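Local coordinates for protein Rho guanine nucleotide exchange factor 3 (Mus musculus, PDB 2Z0Q) that acts as a guanine nucleotide exchange factor for the small GTPases RhoA and RhoB, the chain here being its DH-PH portion, at residues F25-G30 and L165-I170; S79-V84 and G95-G100; I18-A23 and N178-H183; V161-L166 and N189-I194. One frame throughout, in Å; residues are numbered along the deposited sequence.

Interaction 1. Residues F25-G30 and L165-I170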
# COMPACT_ATOMS: atom_id res chain seq x y z
N PHE A 25 -22.99 1.67 -15.86
CA PHE A 25 -22.59 3.06 -15.95
C PHE A 25 -21.51 3.36 -14.90
O PHE A 25 -20.52 4.04 -15.19
CB PHE A 25 -23.81 3.99 -15.72
CG PHE A 25 -23.59 5.38 -16.23
CD1 PHE A 25 -23.68 5.64 -17.60
CD2 PHE A 25 -23.21 6.40 -15.38
CE1 PHE A 25 -23.39 6.89 -18.10
CE2 PHE A 25 -22.90 7.68 -15.88
CZ PHE A 25 -22.99 7.90 -17.23
N GLU A 26 -21.70 2.82 -13.69
CA GLU A 26 -20.76 3.01 -12.59
C GLU A 26 -19.38 2.47 -12.93
O GLU A 26 -18.36 3.08 -12.59
CB GLU A 26 -21.30 2.33 -11.32
CG GLU A 26 -22.45 3.15 -10.63
CD GLU A 26 -23.37 2.32 -9.75
OE1 GLU A 26 -22.97 1.23 -9.30
OE2 GLU A 26 -24.53 2.76 -9.51
N LEU A 27 -19.36 1.31 -13.58
CA LEU A 27 -18.08 0.73 -14.01
C LEU A 27 -17.31 1.73 -14.86
O LEU A 27 -16.15 2.00 -14.62
CB LEU A 27 -18.33 -0.53 -14.85
CG LEU A 27 -17.04 -1.12 -15.44
CD1 LEU A 27 -16.15 -1.58 -14.30
CD2 LEU A 27 -17.40 -2.36 -16.34
N SER A 28 -17.96 2.30 -15.86
CA SER A 28 -17.22 3.23 -16.72
C SER A 28 -16.88 4.52 -15.97
O SER A 28 -15.81 5.12 -16.19
CB SER A 28 -18.01 3.54 -18.00
OG SER A 28 -18.88 4.62 -17.76
N GLN A 29 -17.75 4.97 -15.07
CA GLN A 29 -17.40 6.20 -14.36
C GLN A 29 -16.15 5.99 -13.52
O GLN A 29 -15.37 6.93 -13.31
CB GLN A 29 -18.53 6.67 -13.42
CG GLN A 29 -19.79 7.15 -14.15
CD GLN A 29 -20.82 7.73 -13.18
OE1 GLN A 29 -21.21 8.93 -13.27
NE2 GLN A 29 -21.27 6.90 -12.24
N GLY A 30 -15.94 4.76 -13.03
CA GLY A 30 -14.76 4.52 -12.21
C GLY A 30 -13.48 4.56 -13.03
O GLY A 30 -12.41 4.92 -12.52
N LEU A 165 -15.79 -7.02 -7.27
CA LEU A 165 -16.98 -6.43 -6.66
C LEU A 165 -17.82 -5.68 -7.71
O LEU A 165 -19.04 -5.83 -7.78
CB LEU A 165 -16.54 -5.45 -5.54
CG LEU A 165 -17.62 -4.64 -4.79
CD1 LEU A 165 -17.00 -4.08 -3.45
CD2 LEU A 165 -18.12 -3.51 -5.65
N LEU A 166 -17.14 -4.88 -8.53
CA LEU A 166 -17.84 -4.08 -9.54
C LEU A 166 -18.47 -4.92 -10.64
O LEU A 166 -19.60 -4.66 -11.06
CB LEU A 166 -16.86 -3.08 -10.16
CG LEU A 166 -16.25 -2.01 -9.29
CD1 LEU A 166 -15.06 -1.31 -10.07
CD2 LEU A 166 -17.36 -0.99 -8.96
N LEU A 167 -17.73 -5.93 -11.13
CA LEU A 167 -18.30 -6.77 -12.18
C LEU A 167 -19.40 -7.67 -11.59
O LEU A 167 -20.35 -7.98 -12.27
CB LEU A 167 -17.21 -7.65 -12.82
CG LEU A 167 -16.06 -6.84 -13.42
CD1 LEU A 167 -15.19 -7.79 -14.30
CD2 LEU A 167 -16.60 -5.68 -14.25
N ARG A 168 -19.26 -8.10 -10.33
CA ARG A 168 -20.31 -8.94 -9.76
C ARG A 168 -21.62 -8.13 -9.54
O ARG A 168 -22.71 -8.68 -9.58
CB ARG A 168 -19.82 -9.61 -8.43
CG ARG A 168 -20.74 -10.74 -8.04
CD ARG A 168 -20.24 -11.51 -6.81
NE ARG A 168 -18.92 -12.08 -7.01
CZ ARG A 168 -17.78 -11.62 -6.46
NH1 ARG A 168 -17.76 -10.54 -5.67
NH2 ARG A 168 -16.64 -12.27 -6.69
N GLU A 169 -21.48 -6.83 -9.30
CA GLU A 169 -22.66 -5.95 -9.13
C GLU A 169 -23.42 -5.95 -10.48
O GLU A 169 -24.65 -5.96 -10.50
CB GLU A 169 -22.22 -4.55 -8.72
CG GLU A 169 -23.40 -3.52 -8.59
CD GLU A 169 -24.43 -3.97 -7.56
OE1 GLU A 169 -24.04 -4.69 -6.61
OE2 GLU A 169 -25.62 -3.58 -7.66
N ILE A 170 -22.70 -5.96 -11.62
CA ILE A 170 -23.40 -6.06 -12.91
C ILE A 170 -24.03 -7.47 -13.07
O ILE A 170 -25.20 -7.62 -13.44
CB ILE A 170 -22.45 -5.84 -14.11
CG1 ILE A 170 -21.69 -4.51 -13.94
CG2 ILE A 170 -23.25 -5.87 -15.40
CD1 ILE A 170 -20.55 -4.30 -14.98

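Interaction 2. Residues S79-V84 and G95-G100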
# COMPACT_ATOMS: atom_id res chain seq x y z
N SER A 79 -13.07 3.70 -23.56
CA SER A 79 -13.43 3.95 -24.94
C SER A 79 -14.36 2.86 -25.47
O SER A 79 -15.34 3.15 -26.14
CB SER A 79 -12.16 4.04 -25.80
OG SER A 79 -12.50 4.17 -27.16
N GLN A 80 -14.04 1.61 -25.16
CA GLN A 80 -14.86 0.49 -25.61
C GLN A 80 -16.25 0.48 -24.96
O GLN A 80 -17.26 0.19 -25.62
CB GLN A 80 -14.13 -0.83 -25.36
CG GLN A 80 -12.99 -1.08 -26.37
CD GLN A 80 -12.31 -2.40 -26.15
OE1 GLN A 80 -12.95 -3.44 -26.07
NE2 GLN A 80 -10.98 -2.37 -26.07
N LEU A 81 -16.31 0.76 -23.67
CA LEU A 81 -17.60 0.79 -22.96
C LEU A 81 -18.45 1.94 -23.50
O LEU A 81 -19.67 1.83 -23.62
CB LEU A 81 -17.39 0.98 -21.47
CG LEU A 81 -16.73 -0.22 -20.80
CD1 LEU A 81 -16.31 0.23 -19.43
CD2 LEU A 81 -17.68 -1.43 -20.76
N ARG A 82 -17.77 3.03 -23.86
CA ARG A 82 -18.49 4.20 -24.37
C ARG A 82 -19.05 3.88 -25.75
O ARG A 82 -20.21 4.14 -26.06
CB ARG A 82 -17.54 5.40 -24.49
CG ARG A 82 -18.19 6.57 -25.22
CD ARG A 82 -17.30 7.82 -25.38
NE ARG A 82 -18.13 8.97 -25.77
CZ ARG A 82 -17.77 10.24 -25.64
NH1 ARG A 82 -16.59 10.57 -25.12
NH2 ARG A 82 -18.63 11.20 -25.95
N ASP A 83 -18.20 3.27 -26.56
CA ASP A 83 -18.55 2.93 -27.93
C ASP A 83 -19.73 1.99 -28.11
O ASP A 83 -20.45 2.07 -29.09
CB ASP A 83 -17.32 2.32 -28.61
CG ASP A 83 -17.63 1.77 -29.97
OD1 ASP A 83 -17.93 2.59 -30.85
OD2 ASP A 83 -17.60 0.53 -30.14
N VAL A 84 -19.91 1.08 -27.16
CA VAL A 84 -20.98 0.12 -27.23
C VAL A 84 -22.34 0.65 -26.77
O VAL A 84 -23.36 0.03 -27.04
CB VAL A 84 -20.59 -1.17 -26.45
CG1 VAL A 84 -20.55 -0.90 -24.95
CG2 VAL A 84 -21.52 -2.28 -26.80
N GLY A 95 -20.02 -8.01 -21.39
CA GLY A 95 -19.21 -9.21 -21.23
C GLY A 95 -18.05 -9.37 -22.20
O GLY A 95 -16.91 -9.50 -21.76
N PRO A 96 -18.32 -9.40 -23.51
CA PRO A 96 -17.28 -9.55 -24.54
C PRO A 96 -16.17 -8.53 -24.41
O PRO A 96 -14.98 -8.85 -24.50
CB PRO A 96 -18.06 -9.41 -25.84
CG PRO A 96 -19.41 -10.10 -25.46
CD PRO A 96 -19.68 -9.50 -24.10
N ILE A 97 -16.54 -7.27 -24.15
CA ILE A 97 -15.53 -6.24 -23.99
C ILE A 97 -14.59 -6.52 -22.80
O ILE A 97 -13.38 -6.36 -22.91
CB ILE A 97 -16.20 -4.85 -23.79
CG1 ILE A 97 -16.75 -4.34 -25.12
CG2 ILE A 97 -15.17 -3.85 -23.18
CD1 ILE A 97 -17.57 -3.02 -24.99
N LEU A 98 -15.16 -6.90 -21.65
CA LEU A 98 -14.35 -7.16 -20.48
C LEU A 98 -13.42 -8.35 -20.71
O LEU A 98 -12.25 -8.28 -20.45
CB LEU A 98 -15.23 -7.42 -19.25
CG LEU A 98 -15.85 -6.09 -18.75
CD1 LEU A 98 -17.04 -6.37 -17.85
CD2 LEU A 98 -14.77 -5.29 -18.03
N VAL A 99 -13.98 -9.44 -21.21
CA VAL A 99 -13.17 -10.62 -21.48
C VAL A 99 -12.02 -10.30 -22.46
O VAL A 99 -10.89 -10.75 -22.27
CB VAL A 99 -14.03 -11.75 -22.01
CG1 VAL A 99 -13.10 -12.93 -22.50
CG2 VAL A 99 -14.93 -12.27 -20.85
N GLY A 100 -12.29 -9.51 -23.50
CA GLY A 100 -11.21 -9.17 -24.42
C GLY A 100 -10.18 -8.20 -23.87
O GLY A 100 -9.02 -8.17 -24.31
O HOH W 1 -12.21 -5.67 -25.21

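Interaction 3. Residues I18-A23 and N178-H183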
# COMPACT_ATOMS: atom_id res chain seq x y z
N ILE A 18 -32.87 -1.77 -14.25
CA ILE A 18 -32.38 -0.42 -13.96
C ILE A 18 -31.10 -0.56 -13.11
O ILE A 18 -30.13 0.16 -13.34
CB ILE A 18 -33.47 0.40 -13.23
CG1 ILE A 18 -34.66 0.57 -14.20
CG2 ILE A 18 -32.91 1.79 -12.87
CD1 ILE A 18 -35.93 1.22 -13.53
N LYS A 19 -31.09 -1.49 -12.17
CA LYS A 19 -29.89 -1.72 -11.36
C LYS A 19 -28.71 -2.22 -12.22
O LYS A 19 -27.55 -1.87 -11.96
CB LYS A 19 -30.17 -2.72 -10.22
CG LYS A 19 -31.12 -2.17 -9.17
CD LYS A 19 -31.42 -3.24 -8.13
CE LYS A 19 -32.51 -2.77 -7.18
NZ LYS A 19 -32.85 -3.85 -6.16
N ARG A 20 -29.01 -3.01 -13.25
CA ARG A 20 -27.96 -3.49 -14.14
C ARG A 20 -27.38 -2.30 -14.91
O ARG A 20 -26.19 -2.16 -15.05
CB ARG A 20 -28.53 -4.47 -15.15
CG ARG A 20 -27.43 -5.24 -15.90
CD ARG A 20 -28.01 -6.26 -16.90
NE ARG A 20 -28.67 -5.65 -18.07
CZ ARG A 20 -28.11 -5.49 -19.27
NH1 ARG A 20 -26.86 -5.88 -19.52
NH2 ARG A 20 -28.81 -4.96 -20.26
N GLN A 21 -28.26 -1.42 -15.40
CA GLN A 21 -27.75 -0.24 -16.13
C GLN A 21 -26.95 0.66 -15.20
O GLN A 21 -25.96 1.23 -15.62
CB GLN A 21 -28.90 0.53 -16.83
CG GLN A 21 -29.60 -0.25 -17.94
CD GLN A 21 -28.64 -0.62 -19.07
OE1 GLN A 21 -27.84 0.19 -19.50
NE2 GLN A 21 -28.73 -1.85 -19.54
N GLU A 22 -27.38 0.80 -13.95
CA GLU A 22 -26.62 1.57 -13.00
C GLU A 22 -25.21 0.95 -12.82
O GLU A 22 -24.19 1.65 -12.85
CB GLU A 22 -27.33 1.61 -11.63
CG GLU A 22 -28.53 2.55 -11.67
CD GLU A 22 -29.07 2.83 -10.26
OE1 GLU A 22 -28.79 2.03 -9.35
OE2 GLU A 22 -29.77 3.86 -10.08
N ALA A 23 -25.17 -0.36 -12.64
CA ALA A 23 -23.90 -1.02 -12.41
C ALA A 23 -22.93 -0.84 -13.59
O ALA A 23 -21.73 -0.67 -13.39
CB ALA A 23 -24.13 -2.55 -12.10
N ASN A 178 -29.42 -13.65 -20.69
CA ASN A 178 -28.49 -12.66 -21.21
C ASN A 178 -27.10 -13.33 -21.19
O ASN A 178 -26.63 -13.71 -20.13
CB ASN A 178 -28.48 -11.43 -20.30
CG ASN A 178 -27.72 -10.30 -20.89
OD1 ASN A 178 -26.61 -10.47 -21.40
ND2 ASN A 178 -28.30 -9.09 -20.82
N PRO A 179 -26.43 -13.42 -22.35
CA PRO A 179 -25.10 -14.06 -22.42
C PRO A 179 -24.02 -13.40 -21.58
O PRO A 179 -22.95 -13.96 -21.40
CB PRO A 179 -24.78 -14.05 -23.92
CG PRO A 179 -25.55 -12.82 -24.41
CD PRO A 179 -26.85 -12.93 -23.68
N ASP A 180 -24.29 -12.19 -21.11
CA ASP A 180 -23.34 -11.50 -20.25
C ASP A 180 -23.15 -12.32 -18.97
O ASP A 180 -22.14 -12.16 -18.28
CB ASP A 180 -23.85 -10.12 -19.88
CG ASP A 180 -23.14 -9.00 -20.61
OD1 ASP A 180 -22.42 -9.25 -21.62
OD2 ASP A 180 -23.29 -7.84 -20.17
N GLN A 181 -24.12 -13.15 -18.58
CA GLN A 181 -23.91 -13.92 -17.34
C GLN A 181 -22.62 -14.73 -17.42
O GLN A 181 -21.76 -14.61 -16.55
CB GLN A 181 -25.06 -14.90 -17.05
CG GLN A 181 -26.36 -14.30 -16.72
CD GLN A 181 -27.29 -15.30 -16.04
OE1 GLN A 181 -27.38 -16.47 -16.45
NE2 GLN A 181 -27.99 -14.85 -15.02
N GLN A 182 -22.47 -15.54 -18.46
CA GLN A 182 -21.23 -16.33 -18.57
C GLN A 182 -19.98 -15.48 -18.72
O GLN A 182 -18.95 -15.76 -18.14
CB GLN A 182 -21.33 -17.33 -19.73
CG GLN A 182 -22.24 -18.52 -19.45
CD GLN A 182 -23.71 -18.29 -19.77
OE1 GLN A 182 -24.49 -19.25 -19.78
NE2 GLN A 182 -24.10 -17.03 -20.05
N HIS A 183 -20.05 -14.44 -19.54
CA HIS A 183 -18.88 -13.60 -19.75
C HIS A 183 -18.45 -12.90 -18.50
O HIS A 183 -17.25 -12.75 -18.23
CB HIS A 183 -19.18 -12.59 -20.85
CG HIS A 183 -19.32 -13.24 -22.18
ND1 HIS A 183 -20.29 -12.88 -23.10
CD2 HIS A 183 -18.63 -14.26 -22.75
CE1 HIS A 183 -20.18 -13.65 -24.17
NE2 HIS A 183 -19.19 -14.49 -23.98
O HOH W 2 -24.88 -7.19 -18.16

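Interaction 4. Residues V161-L166 and N189-I194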
# COMPACT_ATOMS: atom_id res chain seq x y z
N VAL A 161 -8.21 -4.46 -7.17
CA VAL A 161 -8.83 -5.23 -6.10
C VAL A 161 -10.35 -5.14 -6.09
O VAL A 161 -11.03 -6.08 -5.67
CB VAL A 161 -8.23 -4.78 -4.72
CG1 VAL A 161 -9.16 -5.11 -3.54
CG2 VAL A 161 -6.89 -5.41 -4.55
N LYS A 162 -10.86 -4.02 -6.60
CA LYS A 162 -12.28 -3.74 -6.63
C LYS A 162 -12.98 -4.29 -7.87
O LYS A 162 -14.20 -4.34 -7.91
CB LYS A 162 -12.52 -2.23 -6.54
CG LYS A 162 -13.92 -1.87 -6.05
CD LYS A 162 -14.06 -0.35 -5.82
CE LYS A 162 -15.50 0.02 -5.44
NZ LYS A 162 -15.66 1.50 -5.44
N TYR A 163 -12.24 -4.77 -8.88
CA TYR A 163 -12.95 -5.21 -10.08
C TYR A 163 -13.95 -6.36 -9.83
O TYR A 163 -15.05 -6.36 -10.36
CB TYR A 163 -11.98 -5.60 -11.21
CG TYR A 163 -11.50 -4.42 -12.05
CD1 TYR A 163 -12.41 -3.57 -12.68
CD2 TYR A 163 -10.13 -4.17 -12.23
CE1 TYR A 163 -11.99 -2.51 -13.46
CE2 TYR A 163 -9.70 -3.13 -12.99
CZ TYR A 163 -10.63 -2.28 -13.61
OH TYR A 163 -10.21 -1.20 -14.36
N PRO A 164 -13.56 -7.38 -9.02
CA PRO A 164 -14.52 -8.46 -8.79
C PRO A 164 -15.88 -7.92 -8.24
O PRO A 164 -16.95 -8.30 -8.71
CB PRO A 164 -13.80 -9.37 -7.79
CG PRO A 164 -12.36 -9.20 -8.16
CD PRO A 164 -12.26 -7.68 -8.42
N LEU A 165 -15.79 -7.02 -7.27
CA LEU A 165 -16.98 -6.43 -6.66
C LEU A 165 -17.82 -5.68 -7.71
O LEU A 165 -19.04 -5.83 -7.78
CB LEU A 165 -16.54 -5.45 -5.54
CG LEU A 165 -17.62 -4.64 -4.79
CD1 LEU A 165 -17.00 -4.08 -3.45
CD2 LEU A 165 -18.12 -3.51 -5.65
N LEU A 166 -17.14 -4.88 -8.53
CA LEU A 166 -17.84 -4.08 -9.54
C LEU A 166 -18.47 -4.92 -10.64
O LEU A 166 -19.60 -4.66 -11.06
CB LEU A 166 -16.86 -3.08 -10.16
CG LEU A 166 -16.25 -2.01 -9.29
CD1 LEU A 166 -15.06 -1.31 -10.07
CD2 LEU A 166 -17.36 -0.99 -8.96
N ASN A 189 -13.81 -14.38 -12.40
CA ASN A 189 -12.87 -15.47 -12.01
C ASN A 189 -11.45 -15.18 -12.42
O ASN A 189 -10.48 -15.40 -11.65
CB ASN A 189 -13.24 -16.80 -12.66
CG ASN A 189 -12.52 -17.98 -12.01
OD1 ASN A 189 -12.92 -18.42 -10.93
ND2 ASN A 189 -11.44 -18.49 -12.64
N ILE A 190 -11.29 -14.70 -13.63
CA ILE A 190 -9.94 -14.41 -14.12
C ILE A 190 -9.26 -13.30 -13.29
O ILE A 190 -8.10 -13.41 -12.92
CB ILE A 190 -9.99 -13.99 -15.59
CG1 ILE A 190 -10.51 -15.15 -16.43
CG2 ILE A 190 -8.59 -13.51 -16.05
CD1 ILE A 190 -9.68 -16.43 -16.38
N ILE A 191 -10.00 -12.24 -12.99
CA ILE A 191 -9.43 -11.15 -12.20
C ILE A 191 -9.16 -11.63 -10.77
O ILE A 191 -8.17 -11.24 -10.17
CB ILE A 191 -10.36 -9.89 -12.23
CG1 ILE A 191 -10.33 -9.30 -13.64
CG2 ILE A 191 -9.84 -8.78 -11.30
CD1 ILE A 191 -11.44 -8.27 -13.87
N GLN A 192 -10.02 -12.49 -10.23
CA GLN A 192 -9.72 -12.99 -8.89
C GLN A 192 -8.36 -13.69 -8.89
O GLN A 192 -7.57 -13.55 -7.92
CB GLN A 192 -10.79 -13.94 -8.40
CG GLN A 192 -12.10 -13.19 -8.10
CD GLN A 192 -13.21 -14.13 -7.74
OE1 GLN A 192 -13.55 -15.02 -8.52
NE2 GLN A 192 -13.78 -13.95 -6.55
N GLY A 193 -8.08 -14.44 -9.96
CA GLY A 193 -6.81 -15.12 -10.09
C GLY A 193 -5.62 -14.16 -10.22
O GLY A 193 -4.54 -14.40 -9.67
N ILE A 194 -5.82 -13.08 -10.96
CA ILE A 194 -4.78 -12.09 -11.19
C ILE A 194 -4.45 -11.40 -9.87
O ILE A 194 -3.29 -11.23 -9.51
CB ILE A 194 -5.26 -11.03 -12.24
CG1 ILE A 194 -5.29 -11.66 -13.65
CG2 ILE A 194 -4.30 -9.83 -12.29
CD1 ILE A 194 -6.05 -10.86 -14.69

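Interaction 1. Residues F25-G30 and L165-I170
Leu27 meets three apolar side chains of 165-170 through its two methyl groups. Its CD2 lies 3.9 Å from Ile170 CD1, the two side chains crossing at about a right angle. The same methyl is 4.0 Å from Leu167 CD2, which also approaches Leu27 CD1 at 4.1 Å, so that the Leu167 methyl rests against the isopropyl fork rather than against one branch. Leu27 CD1 and Leu166 CD1 meet more loosely, at 4.4 Å. Leu27 can serve all three because its CG stands anti to the backbone N (chi1 175°), which carries the fork toward the facing helix although the CB itself leaves at an angle to it.

No hydrogen bond spans the pair. Within 25-30, Ser28 OG turns back onto Phe25 O at 3.1 Å, sharing that carbonyl with Gln29 N. Glu26 OE1 and Glu169 OE2 stay 5.7 Å apart; Glu169 is engaged by Arg172 in a salt bridge and by His173 in a hydrogen bond, which would probably ease any repulsion between them.

The two segments run antiparallel within the helical DH domain, their axes 10.0 Å apart and inclined at 157°. Helix 180-213 backs helix 155-172 through Ala187 and Ile188, which touch Leu167, while helix 67-84 covers the Ser28 side of helix 15-51 with Leu78 and Leu81.

Interaction 2. Residues S79-V84 and G95-G100
Ile97 reaches across to Gln80, Leu81 and Val84 and carries nearly the whole contact. Its CG1 is anti to the carbonyl carbon (chi1 -75°) and the chain runs on extended, so CD1 is driven against the opposite helix, 3.3 Å from the backbone Gln80 O and 3.7 Å from Val84 CG1. The other branch, CG2, touches Gln80 CB at 3.9 Å and Leu81 CD2 at 4.2 Å. In Val84 a chi1 of 70° places CG1 between the backbone N and the carbonyl carbon, and this rotation sets it against Ile97 CD1, the two side chains crossing at a slant.

Gln80 slides past Ile97 in the opposite direction with an extended chain, laying OE1 3.7 Å from Ile97 CG2. That oxygen takes a hydrogen from a water, which gives its other one to Ile97 O at 2.7 Å; NE2 is held within its own helix by Glu76. Cutting Ile97 back to an alanine is likely to open a gap between the helices opposite Gln80, Leu81 and Val84, with the water bridge left as the main link.

The axes lie 10.3 Å apart at 164°, an antiparallel helical hairpin whose ten-residue connection contains no helix or strand, one of the helix pairings of the all-helical DH bundle.

Interaction 3. Residues I18-A23 and N178-H183
The Arg20 guanidinium receives the Asn178 amide over one face and the carboxylate side of Asp180 at its edge. Asn178 ND2 sits 3.7 Å above the guanidinium plane, displaced toward the rim, with Arg20 NH1 its nearest atom at 3.8 Å; the two flat groups are inclined at 58°, well short of a parallel stack. In the guanidinium plane a water lies at the edge, accepting from Arg20 NH1 at 2.7 Å and donating to Asp180 OD2 at 2.6 Å. It bridges opposite charges whose own atoms, Arg20 NH1 and Asp180 OD2, stay 4.1 Å apart, too far for a salt bridge. The carboxylate is turned 72° from the guanidinium plane.

Arg20 arrives with CG anti to its backbone N and a bend at chi3 (69°) that swings the head round. Its NE forms a salt bridge with Glu17 and its NH1 also donates to Glu92 O, while Asp180 accepts from Gly95 N through OD1 and from Val94 N through OD2. The loop before helix 95-101 is thus drawn into the same polar cluster.

Asn178 has a second task: its OD1 accepts from Asp180 N at 2.9 Å in a nearly straight bond. A leucine here would remove both amide ends and is likely to leave Asp180 N without its capping partner and the arginine face without its polar cover. This side-chain bond to the N-H two residues on is an Asx turn, capping the chain as it enters helix 180-213, the long closing helix of the DH domain.

Interaction 4. Residues V161-L166 and N189-I194
Ile191 overlaps the junction between Tyr163 and Pro164 with both its methyl groups, CG2 spanning the two residues and CD1 keeping to the tyrosine. CD1 lies 3.8 Å from Tyr163 CB, and CG2 comes equally near to that carbon while also standing 3.9 Å from Pro164 CD. Both branches can be used because CG1 is anti to the carbonyl carbon (chi1 -69°) and CG2 anti to the backbone N, spreading the fork over the facing helix. The Ile191 and Pro164 side chains meet at a slant. It is the CB of Tyr163, rather than the far end of the ring, that takes the contact: the ring leads off toward helix 15-51, where its OH is hydrogen-bonded to Glu31.

The two segments form an antiparallel helix pair within the DH domain, axes 9.0 Å apart with a crossing angle of -159°. Helix 155-172 is kinked here: the nitrogens of Pro164 and Leu165 make no bond to the preceding turn, and the proline nitrogen has no hydrogen to give. The proline ring faces the partner helix, and Pro164 and Gln192 have the closest pair of CA atoms, 6.6 Å apart.

Gln192 closes the more solvent-exposed margin. Its extended chain slides past Pro164 in the opposite direction, with Gln192 CG 4.0 Å from Pro164 CG, so the aliphatic part of the glutamine does the touching. No hydrogen bond joins the segments. Beyond them, Leu167 continues the apolar line by packing on Ile191, which also rests against Leu102 from the loop after helix 95-101, and Arg168 lies against Gln192.

In the fold
From the N terminus, helix 15-51 supplies 18-23 to interaction 3 and 25-30 to interaction 1. Interaction 2 closes first, a short loop between helices 67-84 and 95-101, nested inside both longer loops. Interaction 1 closes when helix 155-172 returns to the first helix, and interaction 3 encloses it, closing at the start of helix 180-213. Interaction 4, which shares Leu165 and Leu166 with interaction 1, joins those last two helices and crosses interaction 3. Leu98 packs on Leu167, linking interactions 2 and 1, and Ala23 packs on Ile170, linking 3 and 1. All four lie in the DH domain, on the same side of the chain's centre, interaction 3 farthest out.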